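Local coordinates for protein short-chain dehydrogenase/reductase SDR (Burkholderia phymatum, PDB 5IG2) that binds NAD and probably acts as a short-chain dehydrogenase/reductase, oxidising or reducing substrates at a CH-OH group, at residues B[109-112]-B[113-116]; B[208-212]-B[213-217]. All blocks are in the same frame, centred on the assembly; numbering follows the deposited sequence.

Both contacts are local and lie on the same side of the chain's centre, in a Rossmann-type fold, their own centres about 11 Å apart. Interaction 1 comes first along the chain, where the loop after strand 94-97 turns into helix 112-140. Interaction 2 follows in the loop between strand 189-194 and helix 222-236. They meet directly: the amide of N216 in 213-217 docks on the capped start of helix 112-140, and R210 reaches the same place with its charge. The first residues of 208-212 touch NAD, whereas A116 of interaction 1 stays about 12 Å from it by side chain. The loop thus bridges the cofactor and the start of helix 112-140.

Interaction 1. Residues B[109-112]-B[113-116]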
loop_
_atom_site.group_PDB
_atom_site.type_symbol
_atom_site.label_atom_id
_atom_site.label_comp_id
_atom_site.label_asym_id
_atom_site.label_seq_id
_atom_site.Cartn_x
_atom_site.Cartn_y
_atom_site.Cartn_z
ATOM N N GLU B 109 54.870 1.806 30.616
ATOM C CA GLU B 109 54.782 2.728 29.489
ATOM C C GLU B 109 53.941 3.965 29.782
ATOM O O GLU B 109 54.016 4.931 29.019
ATOM C CB GLU B 109 54.205 2.012 28.268
ATOM C CG GLU B 109 55.113 0.925 27.745
ATOM C CD GLU B 109 54.539 0.230 26.528
ATOM O OE1 GLU B 109 53.318 0.314 26.319
ATOM O OE2 GLU B 109 55.313 -0.407 25.788
ATOM N N SER B 110 53.133 3.955 30.842
ATOM C CA SER B 110 52.318 5.112 31.183
ATOM C C SER B 110 53.185 6.240 31.737
ATOM O O SER B 110 54.265 6.019 32.284
ATOM C CB SER B 110 51.257 4.740 32.213
ATOM O OG SER B 110 50.301 3.833 31.688
ATOM N N SER B 111 52.683 7.463 31.613
ATOM C CA SER B 111 53.430 8.634 32.042
ATOM C C SER B 111 53.119 8.979 33.494
ATOM O O SER B 111 52.132 8.512 34.073
ATOM C CB SER B 111 53.091 9.830 31.156
ATOM O OG SER B 111 51.724 10.159 31.332
ATOM N N ALA B 112 53.978 9.823 34.081
ATOM C CA ALA B 112 53.658 10.407 35.381
ATOM C C ALA B 112 52.313 11.123 35.339
ATOM O O ALA B 112 51.524 11.048 36.291
ATOM C CB ALA B 112 54.765 11.371 35.819
ATOM N N ASN B 113 52.031 11.820 34.234
ATOM C CA ASN B 113 50.750 12.509 34.096
ATOM C C ASN B 113 49.584 11.526 34.136
ATOM O O ASN B 113 48.508 11.850 34.655
ATOM C CB ASN B 113 50.712 13.320 32.794
ATOM C CG ASN B 113 51.436 14.654 32.897
ATOM O OD1 ASN B 113 51.819 15.096 33.984
ATOM N ND2 ASN B 113 51.612 15.309 31.757
ATOM N N ASP B 114 49.764 10.329 33.567
ATOM C CA ASP B 114 48.697 9.331 33.617
ATOM C C ASP B 114 48.378 8.954 35.059
ATOM O O ASP B 114 47.206 8.867 35.450
ATOM C CB ASP B 114 49.083 8.076 32.829
ATOM C CG ASP B 114 49.171 8.308 31.328
ATOM O OD1 ASP B 114 48.522 9.239 30.801
ATOM O OD2 ASP B 114 49.913 7.536 30.674
ATOM N N TRP B 115 49.420 8.700 35.857
ATOM C CA TRP B 115 49.219 8.380 37.267
ATOM C C TRP B 115 48.532 9.529 37.998
ATOM O O TRP B 115 47.580 9.315 38.754
ATOM C CB TRP B 115 50.558 8.063 37.934
ATOM C CG TRP B 115 51.176 6.753 37.547
ATOM C CD1 TRP B 115 52.077 6.535 36.544
ATOM C CD2 TRP B 115 50.972 5.485 38.185
ATOM N NE1 TRP B 115 52.423 5.205 36.499
ATOM C CE2 TRP B 115 51.764 4.539 37.498
ATOM C CE3 TRP B 115 50.192 5.057 39.261
ATOM C CZ2 TRP B 115 51.799 3.187 37.856
ATOM C CZ3 TRP B 115 50.227 3.712 39.614
ATOM C CH2 TRP B 115 51.023 2.794 38.913
ATOM N N ALA B 116 49.026 10.755 37.807
ATOM C CA ALA B 116 48.436 11.905 38.487
ATOM C C ALA B 116 46.972 12.098 38.099
ATOM O O ALA B 116 46.138 12.461 38.940
ATOM C CB ALA B 116 49.238 13.166 38.168
HETATM O O HOH W 1 54.224 4.196 34.386
HETATM O O HOH W 2 48.423 4.820 30.160
#
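D114 OD2 is gripped twice: S111 N donates to it over 2.9 Å in a nearly straight bond (169°), and water 2 donates to it over 3.1 Å. S111 N arrives from above the carboxylate plane. In return D114 N donates to S111 OG at 3.0 Å, a more bent bond (147°), and the reciprocal pair closes a capping box at the start of helix 112-140 of the Rossmann-type fold. S111 is the N-cap; with its hydroxyl between its own backbone N and carbonyl carbon (chi1 64°), OG turns in to satisfy an amide of the first turn. Routine helix bonds follow, W115 N to S111 O and A116 N to A112 O (2.9 Å).

Partners from the loop 208-217 complete the polar ends. S111 OG is also hydrogen-bonded to N216 OD1, D114 OD1 accepts from N216 ND2 and forms a salt bridge with R210 NH2, and N113 ND2 binds R215 O. The buried carboxylate therefore has partners at both oxygens, which would probably favour its charged form.

On another side of the turn, S111 O lies at the edge of the W115 ring, 3.2 Å from CD1. W115 also packs on I163 of helix 162-185 and on A127 of the second subunit, placing this helix start at a subunit interface. Water 2 ties S110 OG (2.6 Å) to D114. Water 1 sits in the indole plane, accepting from W115 NE1 at 3.0 Å and donating to S110 O at 2.8 Å.

Interaction 2. Residues B[208-212]-B[213-217]; sequences RVRPE and ALRNE. With NAD (nicotinamide-adenine-dinucleotide), chain F.
The R210 guanidinium has N216 ND2 over one face, 3.5 Å from NH2, and L214 O at its edge, a little out of its plane. Amide and guanidinium planes stand 64° apart and the two side chains cross at about a right angle; the N216 amide itself is held by S111 at the start of helix 112-140. E212 CA lies over one face of the R215 guanidinium, offset toward the rim.

NH1 of R210 donates to L214 O at 2.8 Å in a moderately bent bond. The arginine's extended start (chi1 180°) lays CD alongside L214 O at 3.4 Å, and the bend at chi3 (-71°) then swings NE and the guanidinium so that NH1 meets that oxygen. NH2 has its strongest partner elsewhere, in a salt bridge to E207 OE2, which probably offsets the charge of this buried arginine.

A short 3-10 turn runs through E212 and A213, with L214 N bonded to P211 O and R215 N to E212 O. The turn lies in the loop after strand 189-194, the part of short-chain dehydrogenases that commonly borders the cofactor and substrate sites. P211 CG packs on L214 CD1 at 3.7 Å, and both residues lean on W117 of helix 112-140. At the outer side E212 and R215 form a salt bridge, carboxylate and guanidinium planes 79° apart; the modelled separation of OE2 and NE is implausibly short and its detail doubtful.

Before the turn the chain reaches NAD. V209 CG2 comes within 3.7 Å of C8A of the adenine, and its CG1 within 3.6 Å of O2B. R208, whose NH1 is hydrogen-bonded to G202 O, presents its guanidinium edge to a phosphate, NH2 donating almost straight to NAD O1A at 3.0 Å.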
loop_
_atom_site.group_PDB
_atom_site.type_symbol
_atom_site.label_atom_id
_atom_site.label_comp_id
_atom_site.label_asym_id
_atom_site.label_seq_id
_atom_site.Cartn_x
_atom_site.Cartn_y
_atom_site.Cartn_z
ATOM N N ARG B 208 38.386 12.431 27.027
ATOM C CA ARG B 208 37.684 13.665 26.681
ATOM C C ARG B 208 37.709 14.669 27.825
ATOM O O ARG B 208 37.591 15.875 27.579
ATOM C CB ARG B 208 36.233 13.368 26.256
ATOM C CG ARG B 208 35.252 13.078 27.407
ATOM C CD ARG B 208 33.927 12.419 26.916
ATOM N NE ARG B 208 33.001 12.080 28.007
ATOM C CZ ARG B 208 33.052 10.954 28.732
ATOM N NH1 ARG B 208 33.993 10.038 28.505
ATOM N NH2 ARG B 208 32.168 10.733 29.702
ATOM N N VAL B 209 37.859 14.209 29.076
ATOM C CA VAL B 209 37.907 15.117 30.219
ATOM C C VAL B 209 39.267 15.093 30.918
ATOM O O VAL B 209 39.367 15.494 32.077
ATOM C CB VAL B 209 36.771 14.839 31.225
ATOM C CG1 VAL B 209 35.413 15.204 30.633
ATOM C CG2 VAL B 209 36.806 13.391 31.715
ATOM N N ARG B 210 40.318 14.633 30.248
ATOM C CA ARG B 210 41.649 14.791 30.823
ATOM C C ARG B 210 42.022 16.268 30.768
ATOM O O ARG B 210 41.868 16.901 29.713
ATOM C CB ARG B 210 42.694 13.950 30.086
ATOM C CG ARG B 210 44.111 14.096 30.662
ATOM C CD ARG B 210 45.201 13.670 29.669
ATOM N NE ARG B 210 45.220 12.227 29.459
ATOM C CZ ARG B 210 46.100 11.392 30.002
ATOM N NH1 ARG B 210 47.070 11.851 30.793
ATOM N NH2 ARG B 210 46.016 10.090 29.745
ATOM N N PRO B 211 42.481 16.860 31.873
ATOM C CA PRO B 211 42.840 18.283 31.848
ATOM C C PRO B 211 44.058 18.519 30.978
ATOM O O PRO B 211 44.928 17.653 30.841
ATOM C CB PRO B 211 43.137 18.607 33.316
ATOM C CG PRO B 211 43.451 17.320 33.930
ATOM C CD PRO B 211 42.630 16.282 33.217
ATOM N N GLU B 212 44.110 19.715 30.387
ATOM C CA GLU B 212 45.175 20.023 29.438
ATOM C C GLU B 212 46.546 19.901 30.089
ATOM O O GLU B 212 47.507 19.452 29.452
ATOM C CB GLU B 212 44.968 21.422 28.855
ATOM C CG GLU B 212 46.102 21.925 27.953
ATOM C CD GLU B 212 46.103 21.305 26.553
ATOM O OE1 GLU B 212 47.100 21.504 25.814
ATOM O OE2 GLU B 212 45.113 20.628 26.187
ATOM N N ALA B 213 46.652 20.267 31.366
ATOM C CA ALA B 213 47.947 20.229 32.032
ATOM C C ALA B 213 48.489 18.811 32.183
ATOM O O ALA B 213 49.697 18.641 32.356
ATOM C CB ALA B 213 47.849 20.903 33.399
ATOM N N LEU B 214 47.637 17.792 32.114
ATOM C CA LEU B 214 48.087 16.416 32.249
ATOM C C LEU B 214 48.125 15.671 30.920
ATOM O O LEU B 214 48.230 14.440 30.917
ATOM C CB LEU B 214 47.200 15.680 33.251
ATOM C CG LEU B 214 47.297 16.269 34.662
ATOM C CD1 LEU B 214 46.262 15.666 35.621
ATOM C CD2 LEU B 214 48.709 16.085 35.188
ATOM N N ARG B 215 48.054 16.377 29.794
ATOM C CA ARG B 215 48.144 15.713 28.504
ATOM C C ARG B 215 49.532 15.115 28.289
ATOM O O ARG B 215 50.532 15.546 28.877
ATOM C CB ARG B 215 47.836 16.679 27.370
ATOM C CG ARG B 215 46.430 17.200 27.395
ATOM C CD ARG B 215 45.884 17.364 25.993
ATOM N NE ARG B 215 44.780 18.317 25.967
ATOM C CZ ARG B 215 43.545 18.053 26.386
ATOM N NH1 ARG B 215 42.616 18.998 26.319
ATOM N NH2 ARG B 215 43.240 16.852 26.872
ATOM N N ASN B 216 49.578 14.102 27.426
ATOM C CA ASN B 216 50.816 13.431 27.049
ATOM C C ASN B 216 51.286 13.974 25.708
ATOM O O ASN B 216 50.536 13.940 24.725
ATOM C CB ASN B 216 50.610 11.920 26.961
ATOM C CG ASN B 216 50.276 11.302 28.301
ATOM O OD1 ASN B 216 50.928 11.599 29.305
ATOM N ND2 ASN B 216 49.251 10.446 28.331
ATOM N N GLU B 217 52.520 14.475 25.665
ATOM C CA GLU B 217 53.078 14.882 24.381
ATOM C C GLU B 217 53.351 13.673 23.494
ATOM O O GLU B 217 53.201 13.756 22.271
ATOM C CB GLU B 217 54.355 15.702 24.591
HETATM P PA NAD F . 31.223 7.888 32.368
HETATM O O1A NAD F . 32.328 8.399 31.529
HETATM O O2A NAD F . 29.927 7.625 31.585
HETATM O O5B NAD F . 30.887 8.820 33.614
HETATM C C5B NAD F . 31.934 9.323 34.465
HETATM C C4B NAD F . 31.743 10.811 34.562
HETATM O O4B NAD F . 32.751 11.366 35.436
HETATM C C3B NAD F . 31.838 11.582 33.233
HETATM O O3B NAD F . 30.667 12.356 32.995
HETATM C C2B NAD F . 33.063 12.490 33.427
HETATM O O2B NAD F . 32.909 13.757 32.797
HETATM C C1B NAD F . 33.081 12.644 34.940
HETATM N N9A NAD F . 34.369 13.049 35.488
HETATM C C8A NAD F . 35.613 12.626 35.096
HETATM N N7A NAD F . 36.601 13.251 35.689
HETATM C C5A NAD F . 35.963 14.144 36.536
HETATM C C6A NAD F . 36.451 15.110 37.435
HETATM N N6A NAD F . 37.745 15.410 37.571
HETATM N N1A NAD F . 35.547 15.806 38.161
HETATM C C2A NAD F . 34.245 15.557 37.976
HETATM N N3A NAD F . 33.665 14.690 37.138
HETATM C C4A NAD F . 34.587 14.015 36.438
HETATM O O3 NAD F . 31.673 6.539 33.078
HETATM P PN NAD F . 30.990 5.650 34.218
HETATM O O1N NAD F . 29.595 6.103 34.450
HETATM O O2N NAD F . 31.237 4.237 33.855
HETATM O O5D NAD F . 31.924 6.046 35.445
HETATM C C5D NAD F . 31.404 6.132 36.790
HETATM C C4D NAD F . 32.291 5.307 37.690
HETATM O O4D NAD F . 32.083 3.895 37.445
HETATM C C3D NAD F . 33.798 5.550 37.538
HETATM O O3D NAD F . 34.398 5.633 38.825
HETATM C C2D NAD F . 34.277 4.285 36.824
HETATM O O2D NAD F . 35.643 4.024 37.121
HETATM C C1D NAD F . 33.334 3.270 37.453
HETATM N N1N NAD F . 33.203 1.909 36.741
HETATM C C2N NAD F . 32.751 1.881 35.474
HETATM C C3N NAD F . 32.584 0.671 34.825
HETATM C C7N NAD F . 31.942 0.544 33.478
HETATM O O7N NAD F . 32.120 -0.492 32.818
HETATM N N7N NAD F . 31.301 1.594 32.992
HETATM C C4N NAD F . 32.881 -0.499 35.513
HETATM C C5N NAD F . 33.327 -0.440 36.822
HETATM C C6N NAD F . 33.490 0.783 37.423
#